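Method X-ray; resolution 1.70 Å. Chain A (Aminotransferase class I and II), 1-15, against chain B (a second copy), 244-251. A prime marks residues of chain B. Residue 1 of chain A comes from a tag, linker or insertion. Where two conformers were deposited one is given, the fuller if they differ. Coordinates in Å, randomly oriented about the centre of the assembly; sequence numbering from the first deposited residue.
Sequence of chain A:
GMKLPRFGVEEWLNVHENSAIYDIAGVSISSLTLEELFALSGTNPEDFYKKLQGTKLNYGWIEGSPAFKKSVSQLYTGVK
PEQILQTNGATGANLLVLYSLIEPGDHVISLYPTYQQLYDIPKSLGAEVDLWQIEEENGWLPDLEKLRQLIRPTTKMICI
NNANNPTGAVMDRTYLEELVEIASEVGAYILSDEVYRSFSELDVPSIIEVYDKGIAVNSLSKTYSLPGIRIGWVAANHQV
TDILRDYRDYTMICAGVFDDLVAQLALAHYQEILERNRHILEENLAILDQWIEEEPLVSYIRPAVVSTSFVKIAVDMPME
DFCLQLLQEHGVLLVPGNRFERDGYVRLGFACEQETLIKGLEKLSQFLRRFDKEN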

# COMPACT_ATOMS: atom_id res chain seq x y z
N GLY A 1 15.61 -0.28 11.48
CA GLY A 1 16.83 -0.38 10.64
C GLY A 1 17.61 0.94 10.63
O GLY A 1 17.21 1.92 11.28
N MSE A 2 18.73 0.95 9.90
CA MSE A 2 19.62 2.10 9.89
C MSE A 2 19.00 3.35 9.29
O MSE A 2 18.90 4.38 10.00
CB MSE A 2 20.97 1.78 9.23
CG MSE A 2 21.85 0.98 10.16
SE MSE A 2 23.68 0.75 9.54
CE MSE A 2 23.33 -0.01 7.78
N LYS A 3 18.53 3.32 8.06
CA LYS A 3 17.98 4.59 7.56
C LYS A 3 16.45 4.63 7.72
O LYS A 3 15.80 5.62 7.33
CB LYS A 3 18.46 4.91 6.12
CG LYS A 3 19.75 5.83 6.02
CD LYS A 3 19.58 7.18 6.68
CE LYS A 3 20.27 7.25 8.04
NZ LYS A 3 19.58 8.18 8.98
N LEU A 4 15.89 3.55 8.24
CA LEU A 4 14.42 3.46 8.44
C LEU A 4 14.16 2.77 9.78
O LEU A 4 14.23 1.55 9.85
CB LEU A 4 13.69 2.71 7.33
CG LEU A 4 12.16 2.83 7.42
CD1 LEU A 4 11.67 4.24 7.04
CD2 LEU A 4 11.46 1.77 6.53
N PRO A 5 13.91 3.57 10.84
CA PRO A 5 13.63 3.09 12.20
C PRO A 5 12.30 2.35 12.26
O PRO A 5 11.38 2.63 11.47
CB PRO A 5 13.55 4.40 13.05
CG PRO A 5 14.15 5.49 12.20
CD PRO A 5 13.86 5.04 10.75
N ARG A 6 12.17 1.41 13.18
CA ARG A 6 10.82 0.84 13.42
C ARG A 6 9.83 1.98 13.65
O ARG A 6 10.22 3.02 14.16
CB ARG A 6 10.85 -0.04 14.66
CG ARG A 6 11.55 -1.40 14.48
CD ARG A 6 11.75 -2.07 15.85
NE ARG A 6 12.45 -1.15 16.78
CZ ARG A 6 12.35 -1.15 18.11
NH1 ARG A 6 11.57 -2.04 18.75
NH2 ARG A 6 13.05 -0.26 18.81
N PHE A 7 8.57 1.76 13.30
CA PHE A 7 7.50 2.73 13.43
C PHE A 7 7.03 2.64 14.90
O PHE A 7 6.53 1.61 15.33
CB PHE A 7 6.40 2.40 12.40
CG PHE A 7 5.52 3.58 12.03
CD1 PHE A 7 4.63 4.12 12.98
CD2 PHE A 7 5.53 4.10 10.74
CE1 PHE A 7 3.80 5.17 12.65
CE2 PHE A 7 4.72 5.15 10.39
CZ PHE A 7 3.81 5.69 11.34
N GLY A 8 7.28 3.70 15.68
CA GLY A 8 7.20 3.63 17.11
C GLY A 8 5.83 3.33 17.67
O GLY A 8 5.71 2.48 18.56
N VAL A 9 4.82 4.04 17.21
CA VAL A 9 3.44 3.77 17.69
C VAL A 9 3.05 2.33 17.33
O VAL A 9 2.50 1.60 18.14
CB VAL A 9 2.48 4.76 17.10
CG1 VAL A 9 1.01 4.31 17.36
CG2 VAL A 9 2.81 6.17 17.63
N GLU A 10 3.39 1.92 16.11
CA GLU A 10 3.11 0.55 15.64
C GLU A 10 3.69 -0.57 16.53
O GLU A 10 3.01 -1.54 16.90
CB GLU A 10 3.61 0.38 14.17
CG GLU A 10 3.27 -0.96 13.57
CD GLU A 10 3.73 -1.09 12.08
OE1 GLU A 10 4.39 -0.18 11.59
OE2 GLU A 10 3.40 -2.14 11.47
N GLU A 11 4.97 -0.43 16.89
CA GLU A 11 5.63 -1.43 17.69
C GLU A 11 4.91 -1.52 19.06
O GLU A 11 4.66 -2.61 19.58
CB GLU A 11 7.11 -1.04 17.87
CG GLU A 11 7.99 -2.14 18.52
CD GLU A 11 7.95 -2.15 20.06
OE1 GLU A 11 7.64 -1.09 20.66
OE2 GLU A 11 8.21 -3.23 20.68
N TRP A 12 4.59 -0.36 19.63
CA TRP A 12 3.87 -0.33 20.92
C TRP A 12 2.53 -1.06 20.81
O TRP A 12 2.25 -1.94 21.62
CB TRP A 12 3.63 1.11 21.35
CG TRP A 12 2.73 1.24 22.52
CD1 TRP A 12 1.40 1.57 22.49
CD2 TRP A 12 3.09 1.11 23.89
NE1 TRP A 12 0.91 1.62 23.79
CE2 TRP A 12 1.93 1.33 24.66
CE3 TRP A 12 4.28 0.77 24.54
CZ2 TRP A 12 1.93 1.25 26.07
CZ3 TRP A 12 4.29 0.71 25.93
CH2 TRP A 12 3.12 0.93 26.67
N LEU A 13 1.73 -0.69 19.81
CA LEU A 13 0.43 -1.33 19.58
C LEU A 13 0.57 -2.83 19.26
O LEU A 13 -0.19 -3.65 19.80
CB LEU A 13 -0.39 -0.62 18.51
CG LEU A 13 -0.76 0.82 18.84
CD1 LEU A 13 -1.43 1.55 17.70
CD2 LEU A 13 -1.64 0.89 20.15
N ASN A 14 1.53 -3.20 18.39
CA ASN A 14 1.75 -4.63 18.12
C ASN A 14 1.90 -5.44 19.41
O ASN A 14 1.32 -6.53 19.55
CB ASN A 14 3.01 -4.86 17.27
CG ASN A 14 2.84 -4.50 15.82
OD1 ASN A 14 1.72 -4.35 15.31
ND2 ASN A 14 3.95 -4.33 15.13
N VAL A 15 2.70 -4.93 20.35
CA VAL A 15 2.99 -5.65 21.58
C VAL A 15 1.80 -5.65 22.56
O VAL A 15 1.52 -6.68 23.19
CB VAL A 15 4.26 -5.13 22.29
CG1 VAL A 15 4.47 -5.82 23.67
CG2 VAL A 15 5.49 -5.35 21.44
N LEU B 244 9.51 -7.45 9.99
CA LEU B 244 8.55 -6.82 9.06
C LEU B 244 7.36 -6.20 9.79
O LEU B 244 6.82 -5.22 9.34
CB LEU B 244 8.06 -7.80 8.02
CG LEU B 244 9.09 -8.50 7.15
CD1 LEU B 244 8.46 -9.37 6.00
CD2 LEU B 244 10.14 -7.59 6.55
N ARG B 245 6.93 -6.82 10.89
CA ARG B 245 5.72 -6.39 11.59
C ARG B 245 5.79 -4.96 12.10
O ARG B 245 4.76 -4.36 12.39
CB ARG B 245 5.45 -7.26 12.80
CG ARG B 245 4.99 -8.64 12.55
CD ARG B 245 4.51 -9.17 13.88
NE ARG B 245 3.65 -10.28 13.62
CZ ARG B 245 4.11 -11.52 13.62
NH1 ARG B 245 5.37 -11.73 13.94
NH2 ARG B 245 3.30 -12.53 13.34
N ASP B 246 7.01 -4.46 12.26
CA ASP B 246 7.21 -3.15 12.81
C ASP B 246 7.36 -2.04 11.76
O ASP B 246 7.66 -0.89 12.12
CB ASP B 246 8.42 -3.16 13.73
CG ASP B 246 8.17 -3.92 15.05
OD1 ASP B 246 7.00 -3.97 15.56
OD2 ASP B 246 9.16 -4.46 15.56
N TYR B 247 7.17 -2.39 10.48
CA TYR B 247 7.31 -1.43 9.37
C TYR B 247 6.06 -1.27 8.51
O TYR B 247 6.02 -0.40 7.62
CB TYR B 247 8.47 -1.82 8.47
CG TYR B 247 9.79 -1.75 9.18
CD1 TYR B 247 10.51 -0.55 9.22
CD2 TYR B 247 10.28 -2.85 9.86
CE1 TYR B 247 11.70 -0.48 9.92
CE2 TYR B 247 11.45 -2.80 10.54
CZ TYR B 247 12.17 -1.62 10.57
OH TYR B 247 13.34 -1.59 11.31
N ARG B 248 4.99 -2.03 8.79
CA ARG B 248 3.80 -1.95 7.94
C ARG B 248 3.07 -0.58 8.02
O ARG B 248 2.37 -0.26 7.09
CB ARG B 248 2.86 -3.14 8.22
CG ARG B 248 3.57 -4.45 7.81
CD ARG B 248 2.82 -5.78 8.15
NE ARG B 248 1.54 -5.94 7.47
CZ ARG B 248 0.35 -5.77 8.01
NH1 ARG B 248 0.22 -5.41 9.29
NH2 ARG B 248 -0.75 -5.94 7.28
N ASP B 249 3.22 0.22 9.07
CA ASP B 249 2.59 1.53 9.06
C ASP B 249 3.30 2.52 8.13
O ASP B 249 2.76 3.60 7.86
CB ASP B 249 2.42 2.17 10.43
CG ASP B 249 1.44 1.43 11.32
OD1 ASP B 249 0.99 0.33 10.93
OD2 ASP B 249 1.16 1.99 12.40
N TYR B 250 4.46 2.18 7.60
CA TYR B 250 5.03 3.11 6.62
C TYR B 250 4.35 2.98 5.30
O TYR B 250 4.44 3.89 4.47
CB TYR B 250 6.53 2.80 6.42
CG TYR B 250 7.44 3.28 7.50
CD1 TYR B 250 7.66 4.65 7.71
CD2 TYR B 250 8.11 2.39 8.33
CE1 TYR B 250 8.52 5.07 8.63
CE2 TYR B 250 8.98 2.82 9.28
CZ TYR B 250 9.21 4.17 9.45
OH TYR B 250 10.04 4.72 10.43
N THR B 251 3.81 1.79 5.00
CA THR B 251 3.32 1.48 3.68
C THR B 251 1.83 1.18 3.53
O THR B 251 1.25 1.46 2.48
CB THR B 251 4.12 0.28 3.13
OG1 THR B 251 3.83 -0.87 3.93
CG2 THR B 251 5.67 0.62 3.18
O HOH W 1 10.48 -4.58 17.85

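Three residues cover the most surface in this contact: Asp246′, Tyr250′ and Glu10.

Asp246′ works through both backbone and side chain. Its O accepts a hydrogen bond from Phe7 N at 3.0 Å, and the N-H...O angle of 173° is nearly linear. Phe7 is the residue right before the helix, so this bond holds the chain of the first copy just where the helix begins. Seven residues, about two turns, further on, Asn14 ND2 donates to Asp246′ OD1 at 3.1 Å and to Arg245′ O at 2.9 Å, with angles of 146° and 144°. The other carboxylate oxygen, Asp246′ OD2, receives a hydrogen bond from a water at 2.6 Å; that water accepts from Arg6 NH1 at 2.9 Å, bridging the two side chains.

Tyr250′ is enclosed on both ring faces. Leu4 CD1 lies 3.7 Å from the centroid of the Tyr250′ ring and 21° off its normal, a CH-pi contact. Over the opposite face stands Phe7, edge-on: the centroids are 4.9 Å apart and the planes meet at 72°, with Phe7 CD2 3.7 Å from Tyr250′ CD1. Asp249′ CB lies over a face of Phe7, 3.6 Å from the centroid of the Phe7 ring and 6° off the normal. Near the plane of the tyrosine ring, Tyr250′ OH donates to Pro5 O at 2.7 Å, so the hydroxyl is satisfied by backbone while the ring packs against side chains.

Glu10 extends with chi1 and chi2 both t, bringing its carboxylate to the backbone of the second copy. Asp249′ N donates to Glu10 OE1 at 2.8 Å and 160°. The setting is not wholly favourable: Glu10 OE2 lies 2.8 Å from Arg245′ O, two acceptors, and 3.5 Å from the like-charged Asp249′ OD1.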